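Local coordinates for protein pectate lyase (Bacillus, PDB 3VMV) that probably cleaves polygalacturonate (pectate) by beta-elimination, as a secreted polysaccharide lyase with a parallel beta-helix fold, at residues A[164-169]-A[193-198]; A[198-203]-A[220-225]; A[243-248]-A[281-286]. All blocks are in the same frame, centred on the assembly; numbering follows the deposited sequence.

Interaction 1. Residues A[164-169]-A[193-198]; sequences YITVSW and KITYHH
The indole of Trp169 and the imidazole of His198 form an offset stack, centroids 4.2 Å apart and planes at 13°, in which His198 CB sits over the centre of the six-membered ring and Trp169 CZ2 lies over the imidazole towards its rim. At the His198 edge, in plane, is His197 ND1, joined to His198 ND1 by a nearly straight 2.8 Å hydrogen bond. The neighbouring His197 ring takes Ser168 CB over one face, 3.7 Å from its centroid, with Thr166 CG2 at its edge. An alanine in place of Trp169 would probably open a gap against the His198 imidazole and leave His136, stacked on the same indole, without its partner. Strands 165-168 and 193-197 are parallel and in register on successive coils of the parallel beta-helix. Thr166 flanks Thr195, and Ile165 CD1 meets Ile194 CD1 at 3.6 Å on the buried face against which Met158 also packs; the next positions pair unlike residues, Val167 CB approaching Tyr196 CD1 to 3.6 Å on that face. Among the backbone bonds, Val167 N reaches Thr195 O at 2.8 Å. Lys193 CD lies beside Tyr164 CE1, and Lys193 NZ forms a salt bridge with Glu163.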
loop_
_atom_site.group_PDB
_atom_site.type_symbol
_atom_site.label_atom_id
_atom_site.label_comp_id
_atom_site.label_asym_id
_atom_site.label_seq_id
_atom_site.Cartn_x
_atom_site.Cartn_y
_atom_site.Cartn_z
ATOM N N TYR A 164 -2.652 8.336 8.073
ATOM C CA TYR A 164 -1.956 9.371 7.296
ATOM C C TYR A 164 -0.939 8.727 6.366
ATOM O O TYR A 164 0.278 8.911 6.506
ATOM C CB TYR A 164 -1.298 10.468 8.203
ATOM C CG TYR A 164 -2.292 11.249 9.039
ATOM C CD1 TYR A 164 -3.141 12.167 8.456
ATOM C CD2 TYR A 164 -2.363 11.057 10.423
ATOM C CE1 TYR A 164 -4.064 12.864 9.221
ATOM C CE2 TYR A 164 -3.263 11.757 11.194
ATOM C CZ TYR A 164 -4.102 12.649 10.576
ATOM O OH TYR A 164 -5.010 13.351 11.326
ATOM N N ILE A 165 -1.442 7.951 5.406
ATOM C CA ILE A 165 -0.593 7.104 4.573
ATOM C C ILE A 165 -0.925 7.408 3.120
ATOM O O ILE A 165 -2.117 7.517 2.785
ATOM C CB ILE A 165 -0.882 5.640 4.871
ATOM C CG1 ILE A 165 -0.800 5.414 6.386
ATOM C CG2 ILE A 165 0.075 4.724 4.064
ATOM C CD1 ILE A 165 -1.077 4.030 6.840
ATOM N N THR A 166 0.104 7.589 2.283
ATOM C CA THR A 166 -0.106 7.758 0.841
ATOM C C THR A 166 0.649 6.696 0.087
ATOM O O THR A 166 1.841 6.513 0.324
ATOM C CB THR A 166 0.342 9.131 0.381
ATOM O OG1 THR A 166 -0.546 10.122 0.903
ATOM C CG2 THR A 166 0.293 9.250 -1.153
ATOM N N VAL A 167 -0.054 6.028 -0.815
ATOM C CA VAL A 167 0.472 4.966 -1.644
ATOM C C VAL A 167 0.317 5.480 -3.076
ATOM O O VAL A 167 -0.813 5.581 -3.583
ATOM C CB VAL A 167 -0.387 3.729 -1.448
ATOM C CG1 VAL A 167 0.032 2.564 -2.372
ATOM C CG2 VAL A 167 -0.301 3.296 0.037
ATOM N N SER A 168 1.437 5.807 -3.689
ATOM C CA SER A 168 1.413 6.503 -4.978
ATOM C C SER A 168 2.392 5.937 -5.978
ATOM O O SER A 168 3.509 5.559 -5.645
ATOM C CB SER A 168 1.685 7.997 -4.739
ATOM O OG SER A 168 2.940 8.222 -4.118
ATOM N N TRP A 169 1.990 5.945 -7.249
ATOM C CA TRP A 169 2.924 5.642 -8.348
ATOM C C TRP A 169 3.555 4.252 -8.297
ATOM O O TRP A 169 4.625 4.054 -8.835
ATOM C CB TRP A 169 4.034 6.718 -8.473
ATOM C CG TRP A 169 3.431 8.077 -8.824
ATOM C CD1 TRP A 169 3.271 9.158 -7.980
ATOM C CD2 TRP A 169 2.980 8.499 -10.129
ATOM N NE1 TRP A 169 2.747 10.226 -8.702
ATOM C CE2 TRP A 169 2.541 9.842 -10.002
ATOM C CE3 TRP A 169 2.892 7.865 -11.379
ATOM C CZ2 TRP A 169 2.018 10.578 -11.095
ATOM C CZ3 TRP A 169 2.388 8.608 -12.472
ATOM C CH2 TRP A 169 1.959 9.951 -12.296
ATOM N N LYS A 193 -7.486 7.241 7.063
ATOM C CA LYS A 193 -6.837 8.340 6.339
ATOM C C LYS A 193 -5.695 7.841 5.411
ATOM O O LYS A 193 -4.471 8.073 5.625
ATOM C CB LYS A 193 -6.407 9.459 7.289
ATOM C CG LYS A 193 -7.587 10.043 8.075
ATOM C CD LYS A 193 -7.055 11.190 8.917
ATOM C CE LYS A 193 -8.056 11.615 9.965
ATOM N NZ LYS A 193 -8.221 10.559 11.005
ATOM N N ILE A 194 -6.126 7.095 4.391
ATOM C CA ILE A 194 -5.213 6.519 3.378
ATOM C C ILE A 194 -5.567 7.068 1.988
ATOM O O ILE A 194 -6.731 7.046 1.604
ATOM C CB ILE A 194 -5.405 4.987 3.310
ATOM C CG1 ILE A 194 -5.646 4.379 4.704
ATOM C CG2 ILE A 194 -4.282 4.288 2.518
ATOM C CD1 ILE A 194 -4.412 4.482 5.646
ATOM N N THR A 195 -4.557 7.484 1.232
ATOM C CA THR A 195 -4.721 7.897 -0.163
ATOM C C THR A 195 -3.992 6.900 -1.047
ATOM O O THR A 195 -2.812 6.597 -0.797
ATOM C CB THR A 195 -4.027 9.265 -0.347
ATOM O OG1 THR A 195 -4.650 10.224 0.507
ATOM C CG2 THR A 195 -4.105 9.746 -1.818
ATOM N N TYR A 196 -4.638 6.490 -2.134
ATOM C CA TYR A 196 -3.982 5.743 -3.190
ATOM C C TYR A 196 -4.139 6.530 -4.481
ATOM O O TYR A 196 -5.261 6.808 -4.891
ATOM C CB TYR A 196 -4.653 4.388 -3.401
ATOM C CG TYR A 196 -4.652 3.454 -2.220
ATOM C CD1 TYR A 196 -3.697 2.466 -2.093
ATOM C CD2 TYR A 196 -5.625 3.545 -1.239
ATOM C CE1 TYR A 196 -3.726 1.595 -0.989
ATOM C CE2 TYR A 196 -5.643 2.667 -0.136
ATOM C CZ TYR A 196 -4.683 1.697 -0.052
ATOM O OH TYR A 196 -4.717 0.854 1.059
ATOM N N HIS A 197 -3.035 6.868 -5.131
ATOM C CA HIS A 197 -3.149 7.544 -6.421
ATOM C C HIS A 197 -2.058 7.166 -7.381
ATOM O O HIS A 197 -0.920 6.869 -7.008
ATOM C CB HIS A 197 -3.260 9.098 -6.233
ATOM C CG HIS A 197 -1.977 9.780 -5.889
ATOM N ND1 HIS A 197 -1.121 10.285 -6.853
ATOM C CD2 HIS A 197 -1.397 10.051 -4.694
ATOM C CE1 HIS A 197 -0.076 10.841 -6.252
ATOM N NE2 HIS A 197 -0.218 10.704 -4.943
ATOM N N HIS A 198 -2.422 7.138 -8.662
ATOM C CA HIS A 198 -1.469 6.845 -9.737
ATOM C C HIS A 198 -0.778 5.509 -9.621
ATOM O O HIS A 198 0.343 5.356 -10.056
ATOM C CB HIS A 198 -0.472 7.996 -9.916
ATOM C CG HIS A 198 -1.104 9.237 -10.461
ATOM N ND1 HIS A 198 -1.604 10.240 -9.651
ATOM C CD2 HIS A 198 -1.390 9.595 -11.734
ATOM C CE1 HIS A 198 -2.115 11.193 -10.416
ATOM N NE2 HIS A 198 -1.986 10.832 -11.681
#

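Interaction 2. Residues A[198-203]-A[220-225]; sequences HNYFNN and NNYFKD
Asn221 OD1 is gripped by two donors of Asn199, the backbone N at 2.9 Å and the side-chain ND2 at 3.0 Å, both tilted from its carbonyl plane. The two amides lie side by side with planes only 6° apart. Further bonds fix the rotation of both groups: Asn199 OD1 accepts from Asn170 N, Asn199 ND2 also donates to Val167 O, and Asn221 ND2 donates to Tyr196 O. Next to this pair, Asn220 CB rests over one face of the His198 ring. In the strands beyond, Phe201 CD2 stands over the centre of the Phe223 ring, the two planes oblique. On the other face of the sheet, Tyr200 and Tyr222 both set CG anti to the backbone N (chi1 -173° and -180°), which runs the rings side by side and brings Tyr200 CE1 over a face of Tyr222. Farther along, Lys224 NZ forms a 3.0 Å salt bridge with OD2 of the next residue, Asp225, met from above the carboxylate plane. A water donates to Asn202 OD1 and Asp225 OD2, while Asn202 ND2 donates to Glu173. Matching asparagines at a turn, followed by paired aromatics on parallel strands, form the asparagine ladder and aromatic stack characteristic of pectate lyase beta-helices.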
loop_
_atom_site.group_PDB
_atom_site.type_symbol
_atom_site.label_atom_id
_atom_site.label_comp_id
_atom_site.label_asym_id
_atom_site.label_seq_id
_atom_site.Cartn_x
_atom_site.Cartn_y
_atom_site.Cartn_z
ATOM N N HIS A 198 -2.422 7.138 -8.662
ATOM C CA HIS A 198 -1.469 6.845 -9.737
ATOM C C HIS A 198 -0.778 5.509 -9.621
ATOM O O HIS A 198 0.343 5.356 -10.056
ATOM C CB HIS A 198 -0.472 7.996 -9.916
ATOM C CG HIS A 198 -1.104 9.237 -10.461
ATOM N ND1 HIS A 198 -1.604 10.240 -9.651
ATOM C CD2 HIS A 198 -1.390 9.595 -11.734
ATOM C CE1 HIS A 198 -2.115 11.193 -10.416
ATOM N NE2 HIS A 198 -1.986 10.832 -11.681
ATOM N N ASN A 199 -1.466 4.534 -9.046
ATOM C CA ASN A 199 -0.919 3.176 -9.058
ATOM C C ASN A 199 -1.462 2.379 -10.227
ATOM O O ASN A 199 -2.567 2.645 -10.731
ATOM C CB ASN A 199 -1.306 2.423 -7.769
ATOM C CG ASN A 199 -0.827 3.133 -6.508
ATOM O OD1 ASN A 199 0.353 3.110 -6.168
ATOM N ND2 ASN A 199 -1.764 3.828 -5.817
ATOM N N TYR A 200 -0.714 1.346 -10.582
ATOM C CA TYR A 200 -1.150 0.344 -11.536
ATOM C C TYR A 200 -1.484 -0.919 -10.750
ATOM O O TYR A 200 -0.607 -1.434 -10.018
ATOM C CB TYR A 200 0.032 0.033 -12.434
ATOM C CG TYR A 200 -0.198 -0.870 -13.621
ATOM C CD1 TYR A 200 -1.306 -0.714 -14.465
ATOM C CD2 TYR A 200 0.733 -1.853 -13.949
ATOM C CE1 TYR A 200 -1.467 -1.520 -15.581
ATOM C CE2 TYR A 200 0.551 -2.654 -15.062
ATOM C CZ TYR A 200 -0.513 -2.469 -15.874
ATOM O OH TYR A 200 -0.703 -3.253 -17.014
ATOM N N PHE A 201 -2.735 -1.367 -10.859
ATOM C CA PHE A 201 -3.210 -2.585 -10.183
ATOM C C PHE A 201 -3.536 -3.585 -11.271
ATOM O O PHE A 201 -4.562 -3.456 -11.923
ATOM C CB PHE A 201 -4.470 -2.259 -9.382
ATOM C CG PHE A 201 -4.266 -1.223 -8.273
ATOM C CD1 PHE A 201 -3.410 -1.462 -7.192
ATOM C CD2 PHE A 201 -4.992 -0.038 -8.273
ATOM C CE1 PHE A 201 -3.276 -0.505 -6.171
ATOM C CE2 PHE A 201 -4.915 0.892 -7.241
ATOM C CZ PHE A 201 -4.024 0.675 -6.185
ATOM N N ASN A 202 -2.703 -4.598 -11.500
ATOM C CA ASN A 202 -2.841 -5.402 -12.715
ATOM C C ASN A 202 -2.671 -6.909 -12.431
ATOM O O ASN A 202 -1.717 -7.319 -11.783
ATOM C CB ASN A 202 -1.767 -4.943 -13.718
ATOM C CG ASN A 202 -1.720 -5.807 -14.939
ATOM O OD1 ASN A 202 -2.718 -5.941 -15.646
ATOM N ND2 ASN A 202 -0.552 -6.363 -15.223
ATOM N N ASN A 203 -3.579 -7.708 -12.976
ATOM C CA ASN A 203 -3.511 -9.178 -12.839
ATOM C C ASN A 203 -3.512 -9.607 -11.366
ATOM O O ASN A 203 -2.557 -10.240 -10.860
ATOM C CB ASN A 203 -2.358 -9.793 -13.612
ATOM C CG ASN A 203 -2.451 -11.298 -13.648
ATOM O OD1 ASN A 203 -3.528 -11.858 -13.880
ATOM N ND2 ASN A 203 -1.327 -11.962 -13.454
ATOM N N ASN A 220 -7.074 8.452 -9.828
ATOM C CA ASN A 220 -6.091 8.376 -10.908
ATOM C C ASN A 220 -5.287 7.092 -10.877
ATOM O O ASN A 220 -4.154 7.098 -11.346
ATOM C CB ASN A 220 -5.136 9.590 -10.908
ATOM C CG ASN A 220 -5.814 10.885 -11.393
ATOM O OD1 ASN A 220 -6.969 10.902 -11.948
ATOM N ND2 ASN A 220 -5.128 11.966 -11.187
ATOM N N ASN A 221 -5.892 6.017 -10.373
ATOM C CA ASN A 221 -5.264 4.683 -10.521
ATOM C C ASN A 221 -5.764 3.974 -11.780
ATOM O O ASN A 221 -6.829 4.343 -12.328
ATOM C CB ASN A 221 -5.564 3.797 -9.309
ATOM C CG ASN A 221 -5.189 4.450 -8.003
ATOM O OD1 ASN A 221 -4.009 4.503 -7.613
ATOM N ND2 ASN A 221 -6.196 4.975 -7.306
ATOM N N TYR A 222 -4.991 2.977 -12.230
ATOM C CA TYR A 222 -5.298 2.161 -13.396
ATOM C C TYR A 222 -5.439 0.739 -12.909
ATOM O O TYR A 222 -4.452 0.150 -12.490
ATOM C CB TYR A 222 -4.152 2.306 -14.407
ATOM C CG TYR A 222 -4.239 1.555 -15.718
ATOM C CD1 TYR A 222 -5.392 0.890 -16.094
ATOM C CD2 TYR A 222 -3.182 1.607 -16.601
ATOM C CE1 TYR A 222 -5.414 0.209 -17.337
ATOM C CE2 TYR A 222 -3.211 0.935 -17.821
ATOM C CZ TYR A 222 -4.338 0.273 -18.177
ATOM O OH TYR A 222 -4.332 -0.350 -19.395
ATOM N N PHE A 223 -6.682 0.261 -12.895
ATOM C CA PHE A 223 -7.031 -1.111 -12.479
ATOM C C PHE A 223 -7.214 -1.933 -13.744
ATOM O O PHE A 223 -7.956 -1.508 -14.656
ATOM C CB PHE A 223 -8.362 -1.103 -11.756
ATOM C CG PHE A 223 -8.413 -0.348 -10.425
ATOM C CD1 PHE A 223 -8.467 -1.059 -9.231
ATOM C CD2 PHE A 223 -8.485 1.046 -10.380
ATOM C CE1 PHE A 223 -8.651 -0.427 -8.007
ATOM C CE2 PHE A 223 -8.653 1.710 -9.167
ATOM C CZ PHE A 223 -8.712 0.974 -7.953
ATOM N N LYS A 224 -6.590 -3.117 -13.830
ATOM C CA LYS A 224 -6.637 -3.906 -15.060
ATOM C C LYS A 224 -6.610 -5.376 -14.719
ATOM O O LYS A 224 -5.774 -5.822 -13.919
ATOM C CB LYS A 224 -5.414 -3.581 -15.925
ATOM C CG LYS A 224 -5.410 -4.272 -17.273
ATOM C CD LYS A 224 -4.243 -3.728 -18.118
ATOM C CE LYS A 224 -4.346 -4.216 -19.552
ATOM N NZ LYS A 224 -4.305 -5.690 -19.635
ATOM N N ASP A 225 -7.508 -6.131 -15.348
ATOM C CA ASP A 225 -7.439 -7.600 -15.271
ATOM C C ASP A 225 -7.471 -8.058 -13.825
ATOM O O ASP A 225 -6.589 -8.757 -13.330
ATOM C CB ASP A 225 -6.218 -8.121 -16.025
ATOM C CG ASP A 225 -6.336 -7.931 -17.544
ATOM O OD1 ASP A 225 -7.448 -7.683 -18.066
ATOM O OD2 ASP A 225 -5.309 -8.095 -18.222
HETATM O O HOH W 1 -2.832 -7.977 -17.360
HETATM O O HOH W 2 -6.458 -11.527 -13.621
#

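Interaction 3. Residues A[243-248]-A[281-286]; sequences NNYFDN and GNVFVN
With CG anti to the carbonyl carbon in both Asn244 (chi1 -57°) and Asn282 (chi1 -60°), the two side chains run side by side and their amides become nearly coplanar, 9° apart. Asn282 OD1 can therefore accept twice from Asn244. The backbone N reaches it at 2.9 Å, tilted from the carbonyl plane, whereas Asn244 ND2 reaches it at 3.1 Å within that plane. Each amide is held further: Asn244 OD1 accepts from Asn221 N, Asn244 ND2 also donates to Met218 O, and Asn282 ND2 donates to Val241 O. Just before them, Asn243 ND2 donates to Gln307 O, and Asn243 OD1 lies 3.3 Å from Gly281 CA, on the side where any larger residue would carry its CB; the backbone there has a positive phi, which glycine adopts most readily.

Phe246 turns its CD2 towards Phe284 CE1, 3.5 Å away, but the two rings, near parallel, are slid so far apart that they barely overlap. The edge of the Phe246 ring instead faces Asn282 OD1 and Val283 O in its own plane. On the opposite face of the strands, Tyr245 lays its phenol across two valines: CE1 is 3.3 Å from Val283 CG1, and OH is 3.4 Å from Val285 CG2. Helix 309-319 packs against this tyrosine through Thr310 and Lys313. At the far end a water donates to Asp247 OD2 and makes a weak bond to Asn286 ND2. Parallel strands in register, with asparagine beside asparagine at the preceding turn and phenylalanine beside phenylalanine within, are the stacked coils of a parallel beta-helix.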
loop_
_atom_site.group_PDB
_atom_site.type_symbol
_atom_site.label_atom_id
_atom_site.label_comp_id
_atom_site.label_asym_id
_atom_site.label_seq_id
_atom_site.Cartn_x
_atom_site.Cartn_y
_atom_site.Cartn_z
ATOM N N ASN A 243 -11.953 9.465 -10.696
ATOM C CA ASN A 243 -11.133 9.556 -11.912
ATOM C C ASN A 243 -10.116 8.431 -12.046
ATOM O O ASN A 243 -8.939 8.648 -12.353
ATOM C CB ASN A 243 -10.443 10.936 -12.023
ATOM C CG ASN A 243 -11.427 12.076 -12.204
ATOM O OD1 ASN A 243 -12.651 11.969 -11.911
ATOM N ND2 ASN A 243 -10.899 13.209 -12.672
ATOM N N ASN A 244 -10.573 7.214 -11.793
ATOM C CA ASN A 244 -9.772 6.028 -12.044
ATOM C C ASN A 244 -10.178 5.365 -13.335
ATOM O O ASN A 244 -11.305 5.543 -13.779
ATOM C CB ASN A 244 -9.933 4.993 -10.914
ATOM C CG ASN A 244 -9.577 5.531 -9.538
ATOM O OD1 ASN A 244 -8.412 5.531 -9.147
ATOM N ND2 ASN A 244 -10.579 5.965 -8.794
ATOM N N TYR A 245 -9.265 4.579 -13.898
ATOM C CA TYR A 245 -9.526 3.834 -15.114
ATOM C C TYR A 245 -9.573 2.346 -14.792
ATOM O O TYR A 245 -8.625 1.847 -14.174
ATOM C CB TYR A 245 -8.437 4.144 -16.168
ATOM C CG TYR A 245 -8.829 3.775 -17.551
ATOM C CD1 TYR A 245 -9.410 4.746 -18.345
ATOM C CD2 TYR A 245 -8.649 2.502 -18.064
ATOM C CE1 TYR A 245 -9.811 4.503 -19.592
ATOM C CE2 TYR A 245 -9.103 2.239 -19.421
ATOM C CZ TYR A 245 -9.672 3.278 -20.109
ATOM O OH TYR A 245 -10.156 3.166 -21.394
ATOM N N PHE A 246 -10.674 1.663 -15.167
ATOM C CA PHE A 246 -10.784 0.243 -14.902
ATOM C C PHE A 246 -10.971 -0.496 -16.225
ATOM O O PHE A 246 -11.822 -0.111 -17.027
ATOM C CB PHE A 246 -12.068 -0.026 -14.100
ATOM C CG PHE A 246 -12.107 0.594 -12.734
ATOM C CD1 PHE A 246 -11.762 -0.155 -11.602
ATOM C CD2 PHE A 246 -12.481 1.932 -12.556
ATOM C CE1 PHE A 246 -11.830 0.397 -10.325
ATOM C CE2 PHE A 246 -12.576 2.481 -11.284
ATOM C CZ PHE A 246 -12.238 1.748 -10.156
ATOM N N ASP A 247 -10.214 -1.579 -16.432
ATOM C CA ASP A 247 -10.352 -2.394 -17.632
ATOM C C ASP A 247 -10.428 -3.844 -17.163
ATOM O O ASP A 247 -9.459 -4.345 -16.571
ATOM C CB ASP A 247 -9.111 -2.193 -18.517
ATOM C CG ASP A 247 -9.070 -3.135 -19.736
ATOM O OD1 ASP A 247 -8.092 -3.044 -20.485
ATOM O OD2 ASP A 247 -9.995 -3.930 -19.979
ATOM N N ASN A 248 -11.551 -4.510 -17.452
ATOM C CA ASN A 248 -11.695 -5.940 -17.195
ATOM C C ASN A 248 -11.537 -6.206 -15.721
ATOM O O ASN A 248 -10.705 -7.040 -15.306
ATOM C CB ASN A 248 -10.676 -6.748 -18.008
ATOM C CG ASN A 248 -10.924 -8.248 -17.934
ATOM O OD1 ASN A 248 -9.978 -9.051 -18.042
ATOM N ND2 ASN A 248 -12.165 -8.636 -17.745
ATOM N N GLY A 281 -16.350 10.361 -11.973
ATOM C CA GLY A 281 -15.337 10.486 -13.018
ATOM C C GLY A 281 -14.581 9.247 -13.420
ATOM O O GLY A 281 -13.633 9.348 -14.198
ATOM N N ASN A 282 -15.029 8.080 -12.949
ATOM C CA ASN A 282 -14.338 6.852 -13.328
ATOM C C ASN A 282 -14.688 6.397 -14.751
ATOM O O ASN A 282 -15.754 6.718 -15.265
ATOM C CB ASN A 282 -14.665 5.752 -12.330
ATOM C CG ASN A 282 -14.226 6.119 -10.917
ATOM O OD1 ASN A 282 -13.039 6.172 -10.637
ATOM N ND2 ASN A 282 -15.191 6.389 -10.027
ATOM N N VAL A 283 -13.747 5.702 -15.385
ATOM C CA VAL A 283 -13.973 5.102 -16.689
ATOM C C VAL A 283 -13.945 3.595 -16.495
ATOM O O VAL A 283 -12.980 3.061 -15.948
ATOM C CB VAL A 283 -12.933 5.575 -17.702
ATOM C CG1 VAL A 283 -13.004 4.725 -18.986
ATOM C CG2 VAL A 283 -13.163 7.076 -18.027
ATOM N N PHE A 284 -15.020 2.936 -16.924
ATOM C CA PHE A 284 -15.154 1.490 -16.766
ATOM C C PHE A 284 -15.218 0.842 -18.148
ATOM O O PHE A 284 -16.182 1.068 -18.895
ATOM C CB PHE A 284 -16.473 1.188 -16.019
ATOM C CG PHE A 284 -16.563 1.809 -14.646
ATOM C CD1 PHE A 284 -15.871 1.258 -13.562
ATOM C CD2 PHE A 284 -17.417 2.885 -14.419
ATOM C CE1 PHE A 284 -15.971 1.803 -12.279
ATOM C CE2 PHE A 284 -17.529 3.440 -13.138
ATOM C CZ PHE A 284 -16.804 2.896 -12.083
ATOM N N VAL A 285 -14.191 0.052 -18.491
ATOM C CA VAL A 285 -14.223 -0.655 -19.755
ATOM C C VAL A 285 -14.300 -2.149 -19.452
ATOM O O VAL A 285 -13.461 -2.685 -18.722
ATOM C CB VAL A 285 -12.935 -0.371 -20.543
ATOM C CG1 VAL A 285 -12.922 -1.085 -21.875
ATOM C CG2 VAL A 285 -12.767 1.147 -20.738
ATOM N N ASN A 286 -15.308 -2.795 -20.013
ATOM C CA ASN A 286 -15.545 -4.244 -19.790
ATOM C C ASN A 286 -15.507 -4.529 -18.290
ATOM O O ASN A 286 -14.884 -5.499 -17.823
ATOM C CB ASN A 286 -14.549 -5.132 -20.591
ATOM C CG ASN A 286 -14.833 -5.093 -22.077
ATOM O OD1 ASN A 286 -15.798 -4.456 -22.517
ATOM N ND2 ASN A 286 -14.011 -5.781 -22.867
HETATM O O HOH W 3 -10.886 -5.260 -21.871
#

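How the interactions relate
Taken together, the three contacts follow the beta-helix from near its middle towards one end. Interaction 1 is buried, interaction 2 partly so, and interaction 3 lies at the surface, their centres about 7, 13 and 20 Å from that of the chain. Interactions 1 and 2 share His198, where the chain passes from strand 192-197 to strand 200-202, and the asparagines of interaction 2 donate back to backbone oxygens of interaction 1. Interactions 2 and 3 join through neighbouring strands 222-226 and 245-249, Phe223 N probably bonding to Tyr245 O at 2.8 Å. Histidine and tryptophan dominate the turn of interaction 1, whereas asparagine pairs mark the other two; the tyrosines beneath helix 309-319 give way to Val283 in the last strand.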